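Local atomic coordinates of Low molecular weight heat shock protein (Xanthomonas axonopodis pv. citri, PDB entry 3GLA), a protein that probably acts as a small heat-shock chaperone of the alpha-crystallin family, binding unfolding proteins under stress to limit their aggregation. Residues F16-D21 and L90-P95. Numbering follows the deposited sequence.
Sequences FVLYAD and LEIRIP
V17 sits among three side chains on one face of the sheet and touches each with a methyl group. V17 CG2 lies over the centre of the R93 guanidinium, 3.5 Å above its plane, while V17 CG1, anti to the backbone N (chi1 -179°), reaches E91 CG at 3.5 Å and covers one face of the Y19 ring, toward its rim. Y19 and E91 run side by side, ring and carboxylate planes 57° apart, with Y19 CE1 3.6 Å from E91 OE2. The other carboxylate oxygen, E91 OE1, takes R93 NE at 2.9 Å in the guanidinium plane, a salt bridge along the strand that fixes the flat group beneath the methyl. Strands 16-21 and 90-95 are central neighbours in one antiparallel sheet of the alpha-crystallin domain, an immunoglobulin-like beta-sandwich; six backbone hydrogen bonds join them at F16-I94, L18-I92 and A20-L90. Those three pairs point to the other face. L18-I92 and A20-L90 lie in the sandwich core, L18 CD2 3.9 Å from I92 CD1, with L18 on L39 and I92 on V32 and I41 of the opposite sheet. I94 CD1 comes within 4.0 Å of F16 CB; F16 packs at the end against P73, S75 and A76.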
ATOM      1  N   PHE B  16      16.849 -11.096   7.591  1.00 22.11           N
ATOM      2  CA  PHE B  16      16.503  -9.763   7.019  1.00 18.84           C
ATOM      3  C   PHE B  16      14.965  -9.762   6.847  1.00 21.10           C
ATOM      4  O   PHE B  16      14.341 -10.833   6.692  1.00 20.73           O
ATOM      5  CB  PHE B  16      17.091  -9.694   5.725  1.00 19.11           C
ATOM      6  CG  PHE B  16      18.568  -9.602   5.799  1.00 21.62           C
ATOM      7  CD1 PHE B  16      19.335 -10.769   5.809  1.00 21.06           C
ATOM      8  CD2 PHE B  16      19.189  -8.352   5.943  1.00 25.15           C
ATOM      9  CE1 PHE B  16      20.728 -10.713   5.889  1.00 22.49           C
ATOM     10  CE2 PHE B  16      20.617  -8.237   6.009  1.00 24.17           C
ATOM     11  CZ  PHE B  16      21.400  -9.448   6.001  1.00 24.62           C
ATOM     12  N   VAL B  17      14.370  -8.567   6.864  1.00 19.46           N
ATOM     13  CA  VAL B  17      12.950  -8.548   6.655  1.00 19.22           C
ATOM     14  C   VAL B  17      12.753  -7.414   5.618  1.00 18.81           C
ATOM     15  O   VAL B  17      13.332  -6.318   5.763  1.00 19.15           O
ATOM     16  CB  VAL B  17      12.159  -8.180   7.847  1.00 20.28           C
ATOM     17  CG1 VAL B  17      10.661  -8.197   7.552  1.00 19.36           C
ATOM     18  CG2 VAL B  17      12.450  -9.142   9.129  1.00 26.33           C
ATOM     19  N   LEU B  18      11.998  -7.720   4.565  1.00 17.72           N
ATOM     20  CA  LEU B  18      11.668  -6.668   3.629  1.00 17.94           C
ATOM     21  C   LEU B  18      10.201  -6.443   3.729  1.00 18.06           C
ATOM     22  O   LEU B  18       9.410  -7.396   3.791  1.00 18.33           O
ATOM     23  CB  LEU B  18      12.042  -7.094   2.269  1.00 17.47           C
ATOM     24  CG  LEU B  18      11.810  -6.073   1.161  1.00 21.18           C
ATOM     25  CD1 LEU B  18      12.921  -6.294  -0.012  1.00 24.36           C
ATOM     26  CD2 LEU B  18      10.287  -6.182   0.647  1.00 22.06           C
ATOM     27  N   TYR B  19       9.814  -5.170   3.800  1.00 16.21           N
ATOM     28  CA  TYR B  19       8.381  -4.880   3.910  1.00 16.09           C
ATOM     29  C   TYR B  19       8.075  -4.069   2.674  1.00 16.85           C
ATOM     30  O   TYR B  19       8.785  -3.119   2.363  1.00 17.95           O
ATOM     31  CB  TYR B  19       8.118  -3.960   5.095  1.00 15.05           C
ATOM     32  CG  TYR B  19       8.575  -4.511   6.409  1.00 17.15           C
ATOM     33  CD1 TYR B  19       7.740  -5.284   7.171  1.00 20.35           C
ATOM     34  CD2 TYR B  19       9.857  -4.214   6.861  1.00 20.67           C
ATOM     35  CE1 TYR B  19       8.185  -5.790   8.435  1.00 24.17           C
ATOM     36  CE2 TYR B  19      10.279  -4.664   8.058  1.00 22.78           C
ATOM     37  CZ  TYR B  19       9.423  -5.425   8.822  1.00 24.48           C
ATOM     38  OH  TYR B  19       9.970  -5.921  10.013  1.00 26.35           O
ATOM     39  N   ALA B  20       7.098  -4.532   1.871  1.00 13.25           N
ATOM     40  CA  ALA B  20       6.849  -3.833   0.645  1.00 14.50           C
ATOM     41  C   ALA B  20       5.417  -3.360   0.654  1.00 15.70           C
ATOM     42  O   ALA B  20       4.486  -4.109   0.944  1.00 16.78           O
ATOM     43  CB  ALA B  20       7.066  -4.797  -0.516  1.00 16.32           C
ATOM     44  N   ASP B  21       5.231  -2.151   0.265  1.00 13.73           N
ATOM     45  CA  ASP B  21       3.867  -1.656   0.182  1.00 12.96           C
ATOM     46  C   ASP B  21       3.397  -1.993  -1.231  1.00 13.37           C
ATOM     47  O   ASP B  21       3.738  -1.352  -2.244  1.00 14.38           O
ATOM     48  CB  ASP B  21       3.937  -0.152   0.326  1.00 14.60           C
ATOM     49  CG  ASP B  21       3.883   0.272   1.789  1.00 16.90           C
ATOM     50  OD1 ASP B  21       3.816  -0.598   2.647  1.00 18.52           O
ATOM     51  OD2 ASP B  21       4.020   1.497   1.986  1.00 16.21           O
ATOM     52  N   LEU B  90       3.574  -6.571   1.966  1.00 15.42           N
ATOM     53  CA  LEU B  90       4.131  -7.962   1.904  1.00 15.15           C
ATOM     54  C   LEU B  90       5.359  -7.954   2.753  1.00 18.14           C
ATOM     55  O   LEU B  90       6.184  -7.038   2.610  1.00 19.01           O
ATOM     56  CB  LEU B  90       4.525  -8.239   0.456  1.00 17.67           C
ATOM     57  CG  LEU B  90       5.116  -9.692   0.300  1.00 19.58           C
ATOM     58  CD1 LEU B  90       4.024 -10.675   0.500  1.00 22.29           C
ATOM     59  CD2 LEU B  90       5.651  -9.859  -1.104  1.00 26.16           C
ATOM     60  N   GLU B  91       5.472  -8.929   3.636  1.00 15.47           N
ATOM     61  CA  GLU B  91       6.658  -8.943   4.503  1.00 17.13           C
ATOM     62  C   GLU B  91       7.402 -10.159   4.117  1.00 19.59           C
ATOM     63  O   GLU B  91       6.832 -11.298   4.095  1.00 18.88           O
ATOM     64  CB  GLU B  91       6.161  -9.006   5.899  1.00 16.20           C
ATOM     65  CG  GLU B  91       7.408  -9.199   6.879  1.00 18.95           C
ATOM     66  CD  GLU B  91       6.965  -9.163   8.325  1.00 24.27           C
ATOM     67  OE1 GLU B  91       7.667  -9.812   9.125  1.00 26.36           O
ATOM     68  OE2 GLU B  91       5.951  -8.568   8.623  1.00 24.46           O
ATOM     69  N   ILE B  92       8.632  -9.962   3.708  1.00 17.02           N
ATOM     70  CA  ILE B  92       9.440 -11.079   3.229  1.00 16.83           C
ATOM     71  C   ILE B  92      10.492 -11.279   4.272  1.00 19.20           C
ATOM     72  O   ILE B  92      11.185 -10.317   4.656  1.00 18.55           O
ATOM     73  CB  ILE B  92      10.116 -10.685   1.999  1.00 18.49           C
ATOM     74  CG1 ILE B  92       9.010 -10.450   0.902  1.00 17.83           C
ATOM     75  CG2 ILE B  92      10.980 -11.856   1.499  1.00 19.43           C
ATOM     76  CD1 ILE B  92       9.581  -9.912  -0.379  1.00 18.82           C
ATOM     77  N   ARG B  93      10.668 -12.555   4.721  1.00 18.59           N
ATOM     78  CA  ARG B  93      11.692 -12.771   5.745  1.00 20.95           C
ATOM     79  C   ARG B  93      12.719 -13.632   5.131  1.00 21.97           C
ATOM     80  O   ARG B  93      12.442 -14.616   4.448  1.00 20.55           O
ATOM     81  CB  ARG B  93      11.116 -13.457   6.976  1.00 24.48           C
ATOM     82  CG  ARG B  93      10.088 -12.601   7.652  1.00 30.42           C
ATOM     83  CD  ARG B  93       9.768 -13.095   9.050  1.00 41.73           C
ATOM     84  NE  ARG B  93       9.565 -11.900   9.828  1.00 50.94           N
ATOM     85  CZ  ARG B  93      10.352 -11.531  10.824  1.00 58.50           C
ATOM     86  NH1 ARG B  93      10.099 -10.388  11.461  1.00 60.78           N
ATOM     87  NH2 ARG B  93      11.380 -12.296  11.199  1.00 57.47           N
ATOM     88  N   ILE B  94      13.985 -13.263   5.320  1.00 19.72           N
ATOM     89  CA  ILE B  94      15.057 -13.932   4.655  1.00 19.36           C
ATOM     90  C   ILE B  94      16.024 -14.303   5.785  1.00 21.18           C
ATOM     91  O   ILE B  94      16.627 -13.485   6.406  1.00 20.05           O
ATOM     92  CB  ILE B  94      15.787 -13.077   3.732  1.00 21.58           C
ATOM     93  CG1 ILE B  94      14.836 -12.481   2.625  1.00 19.88           C
ATOM     94  CG2 ILE B  94      16.878 -13.853   2.953  1.00 19.76           C
ATOM     95  CD1 ILE B  94      14.455 -11.005   3.090  1.00 23.24           C
ATOM     96  N   PRO B  95      16.137 -15.603   6.052  1.00 20.95           N
ATOM     97  CA  PRO B  95      16.988 -15.938   7.199  1.00 20.89           C
ATOM     98  C   PRO B  95      18.398 -15.769   6.854  1.00 20.65           C
ATOM     99  O   PRO B  95      18.799 -15.758   5.689  1.00 20.61           O
ATOM    100  CB  PRO B  95      16.691 -17.456   7.388  1.00 23.49           C
ATOM    101  CG  PRO B  95      16.186 -17.934   6.093  1.00 24.41           C
ATOM    102  CD  PRO B  95      15.472 -16.752   5.397  1.00 22.85           C
TER